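Local structure of aminopeptidase N (Francisella tularensis subsp. tularensis, 5DLL) at residues K16-Y21 and R377-I382; R323-L328 and I382-F387. The protein catalyses the zinc-dependent release of N-terminal amino acids, preferably alanine, from peptides, and probably helps degrade intracellular peptides. All blocks are in the same frame, centred on the assembly; numbering follows the deposited sequence.

Both contacts involve the chain between the helices 349-369 and 390-423 of the peptidase M1 family domain. Interaction 1 lies at the surface, where residues 16-21 near the N-terminus pair with 377-382. Interaction 2 is buried and closer to the zinc site, where 382-387 meets the loop 323-328. They share Ile-382. Backbone hydrogen bonds and a cation-pi contact of Lys-16 with Tyr-381 dominate interaction 1. Interaction 2 has no hydrogen bond between its segments and rests on aromatic rings, a methionine and a leucine. Tyr-381 of interaction 1 bridges the two, since its ring meets those of Phe-326 and Phe-387. Leu-18 also touches Asp-324 and Phe-326.

Interaction 1 of 2, residues K16-Y21 and R377-I382; sequences KYLKDY and RPESYI
Residues 16-17 and 380-381 form a two-stranded antiparallel sheet that ties the N-terminal end of the model to the surface of the peptidase M1 family domain. Lys-16 and Tyr-381 are its hydrogen-bonded pair. Lys-16 N donates to Tyr-381 O at 3.0 Å, with an N-H...O angle of 176° and the donor nearly along the C=O axis. Tyr-381 N returns a bond to Lys-16 O at 3.1 Å. The Lys-16 side chain bends at chi3 and chi4 and crosses the Tyr-381 ring obliquely. Lys-16 CE lies 3.3 Å from Tyr-381 CZ. Lys-16 NZ sits over the face of the Tyr-381 ring in a cation-pi contact, 5.0 Å from the ring centroid. NZ also bonds to Lys-14 O and, weakly, to Ile-382 O. Tyr-17 and Ser-380 are the non-hydrogen-bonded pair. Their side chains lie on the other face of the sheet, with Tyr-17 CD1 3.8 Å from Ser-380 CB. At Leu-18 the chain turns into a short 3-10 segment, and Asp-20 N bonds back to Tyr-17 O. Leu-18 N donates to Glu-379 O from well above the carbonyl plane. Leu-18 CG is anti to the backbone N (chi1 176°), and CD2 reaches the aliphatic part of Arg-377, whose NH1 is held by Asp-431. Glu-379 bends at chi2 across Leu-18, which lays its carboxylate oxygen OE2 against Leu-18 CD2.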
ATOM      1  N   LYS A  16     -18.304   1.511  18.815  1.00 66.44           N
ATOM      2  CA  LYS A  16     -19.289   2.023  17.864  1.00 61.83           C
ATOM      3  C   LYS A  16     -19.701   0.900  16.924  1.00 55.83           C
ATOM      4  O   LYS A  16     -18.856   0.123  16.488  1.00 58.17           O
ATOM      5  CB  LYS A  16     -18.707   3.205  17.087  1.00 64.27           C
ATOM      6  CG  LYS A  16     -18.582   4.472  17.925  1.00 72.41           C
ATOM      7  CD  LYS A  16     -17.536   5.439  17.387  1.00 79.05           C
ATOM      8  CE  LYS A  16     -16.118   4.994  17.720  1.00 87.39           C
ATOM      9  NZ  LYS A  16     -15.877   4.839  19.182  1.00 90.69           N
ATOM     10  N   TYR A  17     -20.995   0.814  16.618  1.00 53.43           N
ATOM     11  CA  TYR A  17     -21.542  -0.322  15.865  1.00 54.27           C
ATOM     12  C   TYR A  17     -22.152   0.088  14.526  1.00 51.81           C
ATOM     13  O   TYR A  17     -22.894   1.065  14.447  1.00 53.92           O
ATOM     14  CB  TYR A  17     -22.593  -1.057  16.706  1.00 58.14           C
ATOM     15  CG  TYR A  17     -22.020  -1.740  17.928  1.00 62.07           C
ATOM     16  CD1 TYR A  17     -21.422  -2.997  17.828  1.00 56.95           C
ATOM     17  CD2 TYR A  17     -22.064  -1.129  19.183  1.00 62.01           C
ATOM     18  CE1 TYR A  17     -20.887  -3.626  18.937  1.00 56.18           C
ATOM     19  CE2 TYR A  17     -21.529  -1.751  20.299  1.00 63.64           C
ATOM     20  CZ  TYR A  17     -20.944  -3.002  20.168  1.00 62.76           C
ATOM     21  OH  TYR A  17     -20.413  -3.634  21.268  1.00 61.82           O
ATOM     22  N   LEU A  18     -21.849  -0.685  13.484  1.00 56.29           N
ATOM     23  CA  LEU A  18     -22.354  -0.429  12.130  1.00 53.70           C
ATOM     24  C   LEU A  18     -23.886  -0.434  12.055  1.00 53.71           C
ATOM     25  O   LEU A  18     -24.476   0.387  11.352  1.00 56.73           O
ATOM     26  CB  LEU A  18     -21.778  -1.459  11.148  1.00 54.40           C
ATOM     27  CG  LEU A  18     -22.266  -1.425   9.692  1.00 52.61           C
ATOM     28  CD1 LEU A  18     -22.068  -0.054   9.058  1.00 49.82           C
ATOM     29  CD2 LEU A  18     -21.565  -2.499   8.872  1.00 55.85           C
ATOM     30  N   LYS A  19     -24.518  -1.357  12.780  1.00 57.89           N
ATOM     31  CA  LYS A  19     -25.983  -1.454  12.818  1.00 55.48           C
ATOM     32  C   LYS A  19     -26.653  -0.245  13.484  1.00 56.16           C
ATOM     33  O   LYS A  19     -27.856  -0.041  13.322  1.00 56.63           O
ATOM     34  CB  LYS A  19     -26.419  -2.743  13.522  1.00 56.64           C
ATOM     35  CG  LYS A  19     -26.171  -2.752  15.023  1.00 65.29           C
ATOM     36  CD  LYS A  19     -26.130  -4.170  15.572  1.00 78.67           C
ATOM     37  CE  LYS A  19     -26.054  -4.180  17.091  1.00 89.00           C
ATOM     38  NZ  LYS A  19     -24.831  -3.507  17.609  1.00 97.86           N
ATOM     39  N   ASP A  20     -25.882   0.546  14.229  1.00 55.43           N
ATOM     40  CA  ASP A  20     -26.397   1.771  14.851  1.00 58.43           C
ATOM     41  C   ASP A  20     -26.516   2.966  13.900  1.00 56.60           C
ATOM     42  O   ASP A  20     -27.035   4.009  14.302  1.00 63.73           O
ATOM     43  CB  ASP A  20     -25.517   2.181  16.042  1.00 56.72           C
ATOM     44  CG  ASP A  20     -25.591   1.198  17.195  1.00 55.78           C
ATOM     45  OD1 ASP A  20     -26.553   0.396  17.241  1.00 50.05           O
ATOM     46  OD2 ASP A  20     -24.688   1.240  18.063  1.00 48.87           O
ATOM     47  N   TYR A  21     -26.044   2.838  12.659  1.00 52.81           N
ATOM     48  CA  TYR A  21     -26.029   3.980  11.750  1.00 49.80           C
ATOM     49  C   TYR A  21     -27.423   4.593  11.594  1.00 49.70           C
ATOM     50  O   TYR A  21     -28.398   3.892  11.318  1.00 45.98           O
ATOM     51  CB  TYR A  21     -25.463   3.623  10.363  1.00 46.84           C
ATOM     52  CG  TYR A  21     -25.630   4.759   9.360  1.00 45.39           C
ATOM     53  CD1 TYR A  21     -24.698   5.804   9.284  1.00 41.12           C
ATOM     54  CD2 TYR A  21     -26.741   4.812   8.516  1.00 43.05           C
ATOM     55  CE1 TYR A  21     -24.863   6.850   8.384  1.00 37.92           C
ATOM     56  CE2 TYR A  21     -26.914   5.856   7.618  1.00 42.37           C
ATOM     57  CZ  TYR A  21     -25.976   6.871   7.557  1.00 39.21           C
ATOM     58  OH  TYR A  21     -26.163   7.896   6.660  1.00 39.13           O
ATOM     59  N   ARG A 377     -15.512  -5.356   5.930  1.00 48.13           N
ATOM     60  CA  ARG A 377     -16.459  -4.424   6.542  1.00 50.82           C
ATOM     61  C   ARG A 377     -16.843  -4.945   7.932  1.00 53.40           C
ATOM     62  O   ARG A 377     -17.773  -5.755   8.065  1.00 47.84           O
ATOM     63  CB  ARG A 377     -17.702  -4.242   5.668  1.00 47.08           C
ATOM     64  CG  ARG A 377     -18.671  -3.189   6.195  1.00 51.47           C
ATOM     65  CD  ARG A 377     -19.971  -3.182   5.414  1.00 56.57           C
ATOM     66  NE  ARG A 377     -20.599  -4.499   5.433  1.00 63.56           N
ATOM     67  CZ  ARG A 377     -21.533  -4.915   4.580  1.00 61.34           C
ATOM     68  NH1 ARG A 377     -21.990  -4.114   3.617  1.00 61.97           N
ATOM     69  NH2 ARG A 377     -22.014  -6.149   4.697  1.00 52.84           N
ATOM     70  N   PRO A 378     -16.114  -4.493   8.974  1.00 53.36           N
ATOM     71  CA  PRO A 378     -16.423  -4.875  10.354  1.00 51.19           C
ATOM     72  C   PRO A 378     -17.809  -4.410  10.808  1.00 57.20           C
ATOM     73  O   PRO A 378     -18.377  -3.493  10.210  1.00 54.60           O
ATOM     74  CB  PRO A 378     -15.333  -4.166  11.172  1.00 50.61           C
ATOM     75  CG  PRO A 378     -14.227  -3.906  10.211  1.00 48.36           C
ATOM     76  CD  PRO A 378     -14.897  -3.660   8.896  1.00 49.75           C
ATOM     77  N   GLU A 379     -18.340  -5.055  11.848  1.00 57.23           N
ATOM     78  CA  GLU A 379     -19.615  -4.657  12.463  1.00 60.42           C
ATOM     79  C   GLU A 379     -19.402  -3.770  13.702  1.00 54.11           C
ATOM     80  O   GLU A 379     -20.373  -3.328  14.325  1.00 45.99           O
ATOM     81  CB  GLU A 379     -20.451  -5.900  12.826  1.00 69.86           C
ATOM     82  CG  GLU A 379     -21.280  -6.465  11.675  1.00 70.53           C
ATOM     83  CD  GLU A 379     -22.553  -5.669  11.402  1.00 77.73           C
ATOM     84  OE1 GLU A 379     -23.394  -5.536  12.317  1.00 76.82           O
ATOM     85  OE2 GLU A 379     -22.725  -5.183  10.264  1.00 76.28           O
ATOM     86  N   SER A 380     -18.137  -3.515  14.048  1.00 47.15           N
ATOM     87  CA  SER A 380     -17.796  -2.690  15.202  1.00 47.85           C
ATOM     88  C   SER A 380     -16.371  -2.165  15.114  1.00 48.21           C
ATOM     89  O   SER A 380     -15.536  -2.739  14.414  1.00 43.61           O
ATOM     90  CB  SER A 380     -17.928  -3.501  16.489  1.00 51.71           C
ATOM     91  OG  SER A 380     -16.956  -4.534  16.533  1.00 48.93           O
ATOM     92  N   TYR A 381     -16.104  -1.079  15.840  1.00 53.89           N
ATOM     93  CA  TYR A 381     -14.737  -0.583  16.039  1.00 55.96           C
ATOM     94  C   TYR A 381     -14.607   0.274  17.307  1.00 59.33           C
ATOM     95  O   TYR A 381     -15.605   0.732  17.873  1.00 50.80           O
ATOM     96  CB  TYR A 381     -14.236   0.185  14.801  1.00 58.23           C
ATOM     97  CG  TYR A 381     -14.629   1.652  14.719  1.00 56.53           C
ATOM     98  CD1 TYR A 381     -15.896   2.035  14.292  1.00 60.02           C
ATOM     99  CD2 TYR A 381     -13.719   2.655  15.038  1.00 55.27           C
ATOM    100  CE1 TYR A 381     -16.253   3.374  14.201  1.00 57.17           C
ATOM    101  CE2 TYR A 381     -14.062   3.996  14.954  1.00 60.35           C
ATOM    102  CZ  TYR A 381     -15.330   4.352  14.532  1.00 62.73           C
ATOM    103  OH  TYR A 381     -15.679   5.681  14.447  1.00 61.92           O
ATOM    104  N   ILE A 382     -13.360   0.471  17.734  1.00 63.36           N
ATOM    105  CA  ILE A 382     -13.019   1.256  18.922  1.00 69.31           C
ATOM    106  C   ILE A 382     -12.359   2.572  18.495  1.00 73.03           C
ATOM    107  O   ILE A 382     -12.850   3.655  18.817  1.00 72.26           O
ATOM    108  CB  ILE A 382     -12.057   0.481  19.854  1.00 73.43           C
ATOM    109  CG1 ILE A 382     -12.668  -0.868  20.267  1.00 73.01           C
ATOM    110  CG2 ILE A 382     -11.712   1.316  21.083  1.00 70.67           C
ATOM    111  CD1 ILE A 382     -11.663  -1.851  20.834  1.00 73.75           C
TER

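Interaction 2 of 2, residues R323-L328 and I382-F387; sequences RDWFQL and IEMNNF
An edge-to-face aromatic pair and a Met-aromatic contact join two loops of the peptidase M1 family domain. Loop 323-328 leads into helix 328-346, which carries the zinc ligand Glu-332. The Leu-328 side chain is about 8 Å from the zinc ion. Phe-387 turns its edge toward the face of the Phe-326 ring, with an offset. The planes stand at 81° and the centroids are 5.4 Å apart. Phe-387 CZ leads, 3.6 Å from Phe-326 CD2. One face of the Phe-387 ring lies against the backbone, with Trp-325 O 3.3 Å above its plane and over its centre. Leu-328 CD2 packs on Phe-387 CB. Met-384 is bent at chi2 and chi3 and crosses Trp-325 at about a right angle. Met-384 SD lies over the five-membered ring of Trp-325, 4.3 Å from its centroid, and CE rests on the same indole toward the rim. An Asx turn shapes the 323-328 loop: Asp-324 OD1 accepts from Phe-326 N through its anti lone pair. Arg-323 grips the same carboxylate side-on. Arg-323 NE and NH2 both bond to the single oxygen OD2 of Asp-324 as a salt bridge, with NH2 at 2.8 Å.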
ATOM      1  N   ARG A 323     -20.228   6.411   3.145  1.00 45.63           N
ATOM      2  CA  ARG A 323     -21.300   6.871   4.035  1.00 42.41           C
ATOM      3  C   ARG A 323     -20.829   6.922   5.484  1.00 45.16           C
ATOM      4  O   ARG A 323     -21.144   7.865   6.220  1.00 45.34           O
ATOM      5  CB  ARG A 323     -22.493   5.926   3.922  1.00 44.19           C
ATOM      6  CG  ARG A 323     -23.715   6.328   4.729  1.00 45.75           C
ATOM      7  CD  ARG A 323     -24.684   5.165   4.840  1.00 45.44           C
ATOM      8  NE  ARG A 323     -24.191   4.133   5.750  1.00 44.15           N
ATOM      9  CZ  ARG A 323     -24.863   3.032   6.083  1.00 47.47           C
ATOM     10  NH1 ARG A 323     -26.076   2.796   5.584  1.00 48.32           N
ATOM     11  NH2 ARG A 323     -24.318   2.159   6.925  1.00 47.65           N
ATOM     12  N   ASP A 324     -20.092   5.889   5.884  1.00 42.01           N
ATOM     13  CA  ASP A 324     -19.477   5.817   7.205  1.00 43.34           C
ATOM     14  C   ASP A 324     -18.094   5.173   7.081  1.00 43.21           C
ATOM     15  O   ASP A 324     -17.715   4.731   6.001  1.00 43.01           O
ATOM     16  CB  ASP A 324     -20.374   5.026   8.159  1.00 47.22           C
ATOM     17  CG  ASP A 324     -20.684   3.629   7.649  1.00 50.37           C
ATOM     18  OD1 ASP A 324     -19.731   2.841   7.450  1.00 50.02           O
ATOM     19  OD2 ASP A 324     -21.878   3.315   7.448  1.00 46.47           O
ATOM     20  N   TRP A 325     -17.352   5.104   8.181  1.00 44.49           N
ATOM     21  CA  TRP A 325     -15.975   4.599   8.142  1.00 45.51           C
ATOM     22  C   TRP A 325     -15.853   3.069   8.183  1.00 45.26           C
ATOM     23  O   TRP A 325     -14.742   2.545   8.124  1.00 50.87           O
ATOM     24  CB  TRP A 325     -15.151   5.228   9.267  1.00 49.11           C
ATOM     25  CG  TRP A 325     -15.091   6.723   9.176  1.00 49.87           C
ATOM     26  CD1 TRP A 325     -15.681   7.623  10.018  1.00 44.16           C
ATOM     27  CD2 TRP A 325     -14.420   7.493   8.171  1.00 44.72           C
ATOM     28  NE1 TRP A 325     -15.409   8.907   9.604  1.00 46.08           N
ATOM     29  CE2 TRP A 325     -14.637   8.855   8.473  1.00 46.11           C
ATOM     30  CE3 TRP A 325     -13.652   7.163   7.049  1.00 42.45           C
ATOM     31  CZ2 TRP A 325     -14.112   9.887   7.691  1.00 47.19           C
ATOM     32  CZ3 TRP A 325     -13.130   8.189   6.271  1.00 44.71           C
ATOM     33  CH2 TRP A 325     -13.363   9.535   6.595  1.00 45.04           C
ATOM     34  N   PHE A 326     -16.977   2.356   8.283  1.00 44.24           N
ATOM     35  CA  PHE A 326     -16.986   0.889   8.114  1.00 48.83           C
ATOM     36  C   PHE A 326     -16.897   0.558   6.622  1.00 42.96           C
ATOM     37  O   PHE A 326     -16.463  -0.527   6.218  1.00 39.95           O
ATOM     38  CB  PHE A 326     -18.262   0.262   8.696  1.00 48.71           C
ATOM     39  CG  PHE A 326     -18.469   0.534  10.163  1.00 48.53           C
ATOM     40  CD1 PHE A 326     -19.181   1.651  10.588  1.00 49.96           C
ATOM     41  CD2 PHE A 326     -17.970  -0.339  11.120  1.00 50.54           C
ATOM     42  CE1 PHE A 326     -19.380   1.897  11.937  1.00 48.61           C
ATOM     43  CE2 PHE A 326     -18.166  -0.102  12.471  1.00 49.27           C
ATOM     44  CZ  PHE A 326     -18.874   1.019  12.881  1.00 51.55           C
ATOM     45  N   GLN A 327     -17.306   1.536   5.819  1.00 41.18           N
ATOM     46  CA  GLN A 327     -17.353   1.445   4.372  1.00 41.79           C
ATOM     47  C   GLN A 327     -16.002   1.787   3.714  1.00 41.65           C
ATOM     48  O   GLN A 327     -15.953   2.171   2.545  1.00 43.90           O
ATOM     49  CB  GLN A 327     -18.457   2.394   3.869  1.00 45.49           C
ATOM     50  CG  GLN A 327     -19.735   1.728   3.380  1.00 48.85           C
ATOM     51  CD  GLN A 327     -20.391   0.779   4.370  1.00 48.12           C
ATOM     52  OE1 GLN A 327     -20.608  -0.397   4.072  1.00 58.92           O
ATOM     53  NE2 GLN A 327     -20.734   1.290   5.536  1.00 45.88           N
ATOM     54  N   LEU A 328     -14.910   1.603   4.450  1.00 46.66           N
ATOM     55  CA  LEU A 328     -13.583   2.037   4.011  1.00 45.48           C
ATOM     56  C   LEU A 328     -12.956   1.073   2.996  1.00 47.53           C
ATOM     57  O   LEU A 328     -12.063   1.460   2.239  1.00 61.77           O
ATOM     58  CB  LEU A 328     -12.668   2.208   5.232  1.00 47.88           C
ATOM     59  CG  LEU A 328     -11.671   3.371   5.260  1.00 48.79           C
ATOM     60  CD1 LEU A 328     -12.291   4.684   4.811  1.00 53.16           C
ATOM     61  CD2 LEU A 328     -11.117   3.514   6.666  1.00 51.12           C
ATOM     62  N   ILE A 382     -13.360   0.471  17.734  1.00 63.36           N
ATOM     63  CA  ILE A 382     -13.019   1.256  18.922  1.00 69.31           C
ATOM     64  C   ILE A 382     -12.359   2.572  18.495  1.00 73.03           C
ATOM     65  O   ILE A 382     -12.850   3.655  18.817  1.00 72.26           O
ATOM     66  CB  ILE A 382     -12.057   0.481  19.854  1.00 73.43           C
ATOM     67  CG1 ILE A 382     -12.668  -0.868  20.267  1.00 73.01           C
ATOM     68  CG2 ILE A 382     -11.712   1.316  21.083  1.00 70.67           C
ATOM     69  CD1 ILE A 382     -11.663  -1.851  20.834  1.00 73.75           C
ATOM     70  N   GLU A 383     -11.251   2.460  17.762  1.00 80.17           N
ATOM     71  CA  GLU A 383     -10.534   3.615  17.212  1.00 77.14           C
ATOM     72  C   GLU A 383     -10.359   3.435  15.702  1.00 67.86           C
ATOM     73  O   GLU A 383     -10.424   2.312  15.197  1.00 55.46           O
ATOM     74  CB  GLU A 383      -9.167   3.783  17.891  1.00 78.56           C
ATOM     75  CG  GLU A 383      -8.300   2.528  17.880  1.00 84.89           C
ATOM     76  CD  GLU A 383      -6.912   2.746  18.454  1.00 93.95           C
ATOM     77  OE1 GLU A 383      -6.113   1.786  18.443  1.00 78.86           O
ATOM     78  OE2 GLU A 383      -6.616   3.867  18.919  1.00108.31           O
ATOM     79  N   MET A 384     -10.132   4.540  14.995  1.00 68.67           N
ATOM     80  CA  MET A 384      -9.989   4.527  13.528  1.00 69.45           C
ATOM     81  C   MET A 384      -8.883   3.606  13.004  1.00 67.52           C
ATOM     82  O   MET A 384      -8.978   3.111  11.881  1.00 77.46           O
ATOM     83  CB  MET A 384      -9.755   5.947  12.995  1.00 72.99           C
ATOM     84  CG  MET A 384     -11.018   6.788  12.880  1.00 75.95           C
ATOM     85  SD  MET A 384     -12.247   6.090  11.757  1.00 68.45           S
ATOM     86  CE  MET A 384     -11.314   5.963  10.234  1.00 59.54           C
ATOM     87  N   ASN A 385      -7.844   3.383  13.808  1.00 67.31           N
ATOM     88  CA  ASN A 385      -6.729   2.502  13.432  1.00 66.82           C
ATOM     89  C   ASN A 385      -7.119   1.030  13.266  1.00 62.76           C
ATOM     90  O   ASN A 385      -6.362   0.258  12.680  1.00 60.84           O
ATOM     91  CB  ASN A 385      -5.589   2.616  14.452  1.00 79.66           C
ATOM     92  CG  ASN A 385      -4.934   3.986  14.442  1.00 91.98           C
ATOM     93  OD1 ASN A 385      -4.436   4.441  13.413  1.00106.63           O
ATOM     94  ND2 ASN A 385      -4.931   4.648  15.594  1.00 92.27           N
ATOM     95  N   ASN A 386      -8.284   0.646  13.792  1.00 67.75           N
ATOM     96  CA  ASN A 386      -8.842  -0.695  13.575  1.00 62.20           C
ATOM     97  C   ASN A 386      -9.136  -0.968  12.096  1.00 57.62           C
ATOM     98  O   ASN A 386      -9.078  -2.112  11.647  1.00 61.10           O
ATOM     99  CB  ASN A 386     -10.134  -0.889  14.385  1.00 72.69           C
ATOM    100  CG  ASN A 386      -9.910  -0.839  15.892  1.00 69.60           C
ATOM    101  OD1 ASN A 386      -8.898  -0.323  16.367  1.00 65.08           O
ATOM    102  ND2 ASN A 386     -10.863  -1.374  16.648  1.00 61.27           N
ATOM    103  N   PHE A 387      -9.457   0.091  11.351  1.00 56.49           N
ATOM    104  CA  PHE A 387      -9.765  -0.015   9.924  1.00 52.05           C
ATOM    105  C   PHE A 387      -8.538   0.002   9.007  1.00 47.34           C
ATOM    106  O   PHE A 387      -8.603  -0.507   7.890  1.00 45.23           O
ATOM    107  CB  PHE A 387     -10.701   1.120   9.500  1.00 54.30           C
ATOM    108  CG  PHE A 387     -12.072   1.049  10.114  1.00 54.31           C
ATOM    109  CD1 PHE A 387     -12.859  -0.087   9.963  1.00 51.38           C
ATOM    110  CD2 PHE A 387     -12.589   2.132  10.815  1.00 50.92           C
ATOM    111  CE1 PHE A 387     -14.125  -0.150  10.516  1.00 51.90           C
ATOM    112  CE2 PHE A 387     -13.855   2.076  11.364  1.00 53.63           C
ATOM    113  CZ  PHE A 387     -14.624   0.934  11.215  1.00 57.56           C
TER